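Local coordinates for protein thermostable carboxypeptidase 1 (Pyrococcus furiosus, PDB 1KA2) that removes amino acids one at a time from the C-terminus of peptides with broad specificity, working as a cobalt-binding homodimeric metallocarboxypeptidase of the M32 family, at residues 136-141 with 415-420; 189-194 with 343-348. One frame throughout, in Å; residues are numbered along the deposited sequence.

Contact 1: residues 136-141 with 415-420; sequences DKIISL and GSIGYF
The Schellman motif that ends helix 411-414 at Gly-415 is where the side of helix 132-149, remote in sequence, touches this loop, and Ile-138 does the touching. Its CG2 lies against Gly-415, 4.0 Å from CA, so the methyl meets bare backbone at the helix terminus. The same CG2 also makes a looser apolar contact with Ile-417, 4.5 Å from CG1. Ile-138 holds CG2 anti to its backbone N while CG1 lies anti to the carbonyl carbon (chi1 -69°); CG2 makes the closest approach, and CD1, at the end of the other branch, lies 4.4 Å from Gly-415 N. Gly-415 has a phi of 88°, a left-handed backbone conformation that suits glycine. Ser-416 then centres an inverse gamma turn, spanned by a weak bond from Ile-417 N to Gly-415 O, which returns Ile-417 to the same methyl. No hydrogen bond crosses between the segments. Among the surrounding helices, Ile-138 also packs on Ala-115 of helix 102-124, whereas Ile-417 rests on Glu-370 and Val-374 of helix 359-375, a helix that Ile-139 reaches through Met-373.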
loop_
_atom_site.group_PDB
_atom_site.type_symbol
_atom_site.label_atom_id
_atom_site.label_comp_id
_atom_site.label_asym_id
_atom_site.label_seq_id
_atom_site.Cartn_x
_atom_site.Cartn_y
_atom_site.Cartn_z
ATOM N N ASP A 136 -18.050 -17.826 -25.527
ATOM C CA ASP A 136 -19.124 -18.807 -25.394
ATOM C C ASP A 136 -19.093 -19.391 -23.980
ATOM O O ASP A 136 -20.135 -19.674 -23.395
ATOM C CB ASP A 136 -18.974 -19.938 -26.425
ATOM C CG ASP A 136 -19.368 -19.511 -27.829
ATOM O OD1 ASP A 136 -20.487 -18.973 -27.993
ATOM O OD2 ASP A 136 -18.567 -19.720 -28.773
ATOM N N LYS A 137 -17.895 -19.575 -23.437
ATOM C CA LYS A 137 -17.763 -20.112 -22.089
ATOM C C LYS A 137 -18.292 -19.111 -21.077
ATOM O O LYS A 137 -18.925 -19.489 -20.094
ATOM C CB LYS A 137 -16.304 -20.431 -21.766
ATOM C CG LYS A 137 -15.769 -21.695 -22.415
ATOM C CD LYS A 137 -14.324 -21.920 -21.998
ATOM C CE LYS A 137 -13.748 -23.193 -22.593
ATOM N NZ LYS A 137 -12.336 -23.386 -22.158
ATOM N N ILE A 138 -18.036 -17.832 -21.320
ATOM C CA ILE A 138 -18.494 -16.794 -20.406
ATOM C C ILE A 138 -20.005 -16.602 -20.501
ATOM O O ILE A 138 -20.650 -16.246 -19.518
ATOM C CB ILE A 138 -17.733 -15.468 -20.662
ATOM C CG1 ILE A 138 -16.271 -15.646 -20.225
ATOM C CG2 ILE A 138 -18.385 -14.326 -19.908
ATOM C CD1 ILE A 138 -15.425 -14.419 -20.350
ATOM N N ILE A 139 -20.582 -16.855 -21.670
ATOM C CA ILE A 139 -22.028 -16.727 -21.811
ATOM C C ILE A 139 -22.690 -17.835 -20.988
ATOM O O ILE A 139 -23.677 -17.605 -20.282
ATOM C CB ILE A 139 -22.462 -16.820 -23.296
ATOM C CG1 ILE A 139 -22.179 -15.483 -23.994
ATOM C CG2 ILE A 139 -23.945 -17.152 -23.402
ATOM C CD1 ILE A 139 -22.291 -15.525 -25.504
ATOM N N SER A 140 -22.128 -19.037 -21.056
ATOM C CA SER A 140 -22.682 -20.150 -20.303
ATOM C C SER A 140 -22.591 -19.891 -18.801
ATOM O O SER A 140 -23.509 -20.222 -18.058
ATOM C CB SER A 140 -21.952 -21.453 -20.640
ATOM O OG SER A 140 -22.561 -22.553 -19.970
ATOM N N LEU A 141 -21.482 -19.310 -18.355
ATOM C CA LEU A 141 -21.295 -19.006 -16.934
ATOM C C LEU A 141 -22.305 -17.950 -16.465
ATOM O O LEU A 141 -22.847 -18.043 -15.362
ATOM C CB LEU A 141 -19.868 -18.509 -16.679
ATOM C CG LEU A 141 -18.722 -19.480 -17.000
ATOM C CD1 LEU A 141 -17.395 -18.769 -16.775
ATOM C CD2 LEU A 141 -18.815 -20.738 -16.128
ATOM N N GLY A 415 -16.135 -11.310 -17.329
ATOM C CA GLY A 415 -17.376 -11.925 -16.911
ATOM C C GLY A 415 -18.343 -10.885 -16.365
ATOM O O GLY A 415 -19.348 -11.232 -15.743
ATOM N N SER A 416 -18.045 -9.608 -16.571
ATOM C CA SER A 416 -18.936 -8.570 -16.069
ATOM C C SER A 416 -20.094 -8.350 -17.043
ATOM O O SER A 416 -20.101 -7.405 -17.817
ATOM C CB SER A 416 -18.166 -7.269 -15.860
ATOM O OG SER A 416 -17.128 -7.489 -14.936
ATOM N N ILE A 417 -21.072 -9.245 -16.995
ATOM C CA ILE A 417 -22.250 -9.183 -17.858
ATOM C C ILE A 417 -23.393 -8.613 -16.989
ATOM O O ILE A 417 -23.716 -9.181 -15.940
ATOM C CB ILE A 417 -22.629 -10.594 -18.340
ATOM C CG1 ILE A 417 -21.472 -11.181 -19.154
ATOM C CG2 ILE A 417 -23.920 -10.539 -19.127
ATOM C CD1 ILE A 417 -21.278 -10.542 -20.466
ATOM N N GLY A 418 -24.029 -7.526 -17.430
ATOM C CA GLY A 418 -25.099 -6.922 -16.641
ATOM C C GLY A 418 -24.538 -5.724 -15.877
ATOM O O GLY A 418 -25.194 -5.154 -14.993
ATOM N N TYR A 419 -23.319 -5.332 -16.244
ATOM C CA TYR A 419 -22.609 -4.217 -15.621
ATOM C C TYR A 419 -22.746 -2.889 -16.393
ATOM O O TYR A 419 -23.008 -1.840 -15.803
ATOM C CB TYR A 419 -21.120 -4.599 -15.492
ATOM C CG TYR A 419 -20.243 -3.578 -14.811
ATOM C CD1 TYR A 419 -19.659 -3.849 -13.566
ATOM C CD2 TYR A 419 -19.945 -2.373 -15.432
ATOM C CE1 TYR A 419 -18.792 -2.944 -12.979
ATOM C CE2 TYR A 419 -19.093 -1.465 -14.852
ATOM C CZ TYR A 419 -18.518 -1.755 -13.635
ATOM O OH TYR A 419 -17.655 -0.848 -13.097
ATOM N N PHE A 420 -22.547 -2.940 -17.705
ATOM C CA PHE A 420 -22.634 -1.746 -18.542
ATOM C C PHE A 420 -23.769 -0.742 -18.268
ATOM O O PHE A 420 -23.527 0.459 -18.230
ATOM C CB PHE A 420 -22.666 -2.148 -20.024
ATOM C CG PHE A 420 -21.309 -2.429 -20.611
ATOM C CD1 PHE A 420 -21.053 -3.630 -21.266
ATOM C CD2 PHE A 420 -20.273 -1.499 -20.490
ATOM C CE1 PHE A 420 -19.790 -3.914 -21.788
ATOM C CE2 PHE A 420 -18.993 -1.775 -21.018
ATOM C CZ PHE A 420 -18.756 -2.985 -21.665
#

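Contact 2: residues 189-194 with 343-348; sequences KILEEG and NIVRPD
Leu-191 and Pro-347 meet tip to tip, and this is the tight part of a contact that joins the end of helix 169-192 to the extended loop between helices 335-342 and 359-375. Leu-191 CD2 comes to 3.5 Å from Pro-347 CD, and the second methyl, CD1, follows at 4.1 Å from the same CD. The leucine's CB bond runs alongside the loop rather than at it; the outer part of the side chain, with CG anti to the carbonyl carbon (chi1 -70°), carries both methyls to Pro-347. This shortest approach lies on the partly open side. On the buried side Val-345 packs more loosely: its CG1 is 4.3 Å from both Leu-191 CD2 and Ile-190 CG2. Tyr-498 of helix 488-498 packs on both Ile-190 and Val-345.

Another side of the helix end is exposed. There Lys-189 NZ and Glu-192 OE2 form a salt bridge at 3.4 Å, whose hydrogen bond is weak; Gly-194, with positive phi, then leaves the helical path. On the loop, Arg-346 starts away from the helix, and its NH2 makes a salt bridge with Glu-203. Between the segments the meeting side chains are all apolar, Leu-191 CD2 also lies 4.2 Å from Val-345 O, and no hydrogen bond crosses; backbone bonds of Val-345 with Pro-197, just outside, probably supply the direction that packing alone lacks.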
loop_
_atom_site.group_PDB
_atom_site.type_symbol
_atom_site.label_atom_id
_atom_site.label_comp_id
_atom_site.label_asym_id
_atom_site.label_seq_id
_atom_site.Cartn_x
_atom_site.Cartn_y
_atom_site.Cartn_z
ATOM N N LYS A 189 -30.203 16.201 -34.938
ATOM C CA LYS A 189 -30.331 17.643 -35.131
ATOM C C LYS A 189 -29.010 18.350 -34.826
ATOM O O LYS A 189 -28.549 19.189 -35.603
ATOM C CB LYS A 189 -31.437 18.204 -34.230
ATOM C CG LYS A 189 -31.814 19.652 -34.537
ATOM C CD LYS A 189 -32.460 19.779 -35.916
ATOM C CE LYS A 189 -31.904 20.969 -36.695
ATOM N NZ LYS A 189 -32.521 21.072 -38.051
ATOM N N ILE A 190 -28.405 18.006 -33.691
ATOM C CA ILE A 190 -27.135 18.602 -33.286
ATOM C C ILE A 190 -26.075 18.385 -34.362
ATOM O O ILE A 190 -25.378 19.316 -34.765
ATOM C CB ILE A 190 -26.620 17.981 -31.967
ATOM C CG1 ILE A 190 -27.470 18.462 -30.791
ATOM C CG2 ILE A 190 -25.153 18.329 -31.760
ATOM C CD1 ILE A 190 -27.098 17.822 -29.468
ATOM N N LEU A 191 -25.967 17.143 -34.814
ATOM C CA LEU A 191 -24.993 16.760 -35.825
ATOM C C LEU A 191 -25.188 17.414 -37.186
ATOM O O LEU A 191 -24.228 17.570 -37.938
ATOM C CB LEU A 191 -25.010 15.238 -36.003
ATOM C CG LEU A 191 -24.458 14.375 -34.871
ATOM C CD1 LEU A 191 -24.871 12.922 -35.067
ATOM C CD2 LEU A 191 -22.946 14.508 -34.845
ATOM N N GLU A 192 -26.420 17.799 -37.512
ATOM C CA GLU A 192 -26.673 18.396 -38.818
ATOM C C GLU A 192 -26.626 19.922 -38.900
ATOM O O GLU A 192 -26.503 20.473 -39.993
ATOM C CB GLU A 192 -28.005 17.879 -39.386
ATOM C CG GLU A 192 -29.244 18.210 -38.567
ATOM C CD GLU A 192 -30.506 17.575 -39.144
ATOM O OE1 GLU A 192 -30.628 16.329 -39.105
ATOM O OE2 GLU A 192 -31.375 18.319 -39.648
ATOM N N GLU A 193 -26.703 20.610 -37.766
ATOM C CA GLU A 193 -26.661 22.069 -37.806
ATOM C C GLU A 193 -25.247 22.649 -37.765
ATOM O O GLU A 193 -25.061 23.864 -37.857
ATOM C CB GLU A 193 -27.489 22.664 -36.665
ATOM C CG GLU A 193 -27.515 24.189 -36.693
ATOM C CD GLU A 193 -27.998 24.743 -38.030
ATOM O OE1 GLU A 193 -29.223 24.715 -38.276
ATOM O OE2 GLU A 193 -27.152 25.195 -38.835
ATOM N N GLY A 194 -24.247 21.789 -37.632
ATOM C CA GLY A 194 -22.884 22.278 -37.586
ATOM C C GLY A 194 -22.658 23.109 -36.340
ATOM O O GLY A 194 -21.626 23.763 -36.202
ATOM N N ASN A 343 -16.816 20.295 -25.274
ATOM C CA ASN A 343 -18.152 19.809 -25.591
ATOM C C ASN A 343 -18.345 19.271 -26.991
ATOM O O ASN A 343 -19.470 19.167 -27.465
ATOM C CB ASN A 343 -19.162 20.920 -25.339
ATOM C CG ASN A 343 -19.364 21.194 -23.868
ATOM O OD1 ASN A 343 -20.293 20.683 -23.262
ATOM N ND2 ASN A 343 -18.480 21.992 -23.281
ATOM N N ILE A 344 -17.253 18.931 -27.658
ATOM C CA ILE A 344 -17.350 18.386 -28.995
ATOM C C ILE A 344 -18.351 17.232 -29.001
ATOM O O ILE A 344 -18.591 16.586 -27.975
ATOM C CB ILE A 344 -15.974 17.898 -29.476
ATOM C CG1 ILE A 344 -15.120 19.107 -29.856
ATOM C CG2 ILE A 344 -16.123 16.944 -30.647
ATOM C CD1 ILE A 344 -13.769 18.752 -30.399
ATOM N N VAL A 345 -18.966 17.002 -30.155
ATOM C CA VAL A 345 -19.923 15.914 -30.302
ATOM C C VAL A 345 -19.591 15.209 -31.595
ATOM O O VAL A 345 -19.560 15.827 -32.653
ATOM C CB VAL A 345 -21.368 16.415 -30.359
ATOM C CG1 VAL A 345 -22.305 15.244 -30.637
ATOM C CG2 VAL A 345 -21.737 17.078 -29.042
ATOM N N ARG A 346 -19.324 13.912 -31.506
ATOM C CA ARG A 346 -18.970 13.154 -32.688
ATOM C C ARG A 346 -19.152 11.657 -32.511
ATOM O O ARG A 346 -18.481 11.025 -31.700
ATOM C CB ARG A 346 -17.521 13.475 -33.080
ATOM C CG ARG A 346 -16.711 12.307 -33.599
ATOM C CD ARG A 346 -15.493 12.089 -32.711
ATOM N NE ARG A 346 -14.547 13.197 -32.813
ATOM C CZ ARG A 346 -13.566 13.431 -31.944
ATOM N NH1 ARG A 346 -13.395 12.636 -30.893
ATOM N NH2 ARG A 346 -12.750 14.462 -32.129
ATOM N N PRO A 347 -20.096 11.070 -33.257
ATOM C CA PRO A 347 -20.278 9.628 -33.112
ATOM C C PRO A 347 -18.957 9.001 -33.542
ATOM O O PRO A 347 -18.357 9.431 -34.529
ATOM C CB PRO A 347 -21.437 9.327 -34.069
ATOM C CG PRO A 347 -21.341 10.424 -35.095
ATOM C CD PRO A 347 -21.034 11.631 -34.244
ATOM N N ASP A 348 -18.485 8.021 -32.779
ATOM C CA ASP A 348 -17.222 7.364 -33.079
ATOM C C ASP A 348 -17.270 5.946 -32.521
ATOM O O ASP A 348 -18.185 5.588 -31.782
ATOM C CB ASP A 348 -16.055 8.138 -32.454
ATOM C CG ASP A 348 -14.818 8.165 -33.344
ATOM O OD1 ASP A 348 -14.636 7.236 -34.159
ATOM O OD2 ASP A 348 -14.011 9.111 -33.219
#

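Both contacts illustrate how a largely helical metallopeptidase closes long stretches of chain with small apolar junctions between a helix and a loop. Contact 2 is nested in sequence within the loop closed by contact 1, yet the two are separate in space: their centres lie 33 Å apart and their nearest atoms about 13 Å, without touching. Helix 359-375 connects them in the fold, since the loop of contact 2 leads toward its start and both segments of contact 1 pack against it. Neither contact belongs to the metal site, where His-269, His-273 and Glu-299 bind magnesium in this structure, in positions that bind the catalytic cobalt.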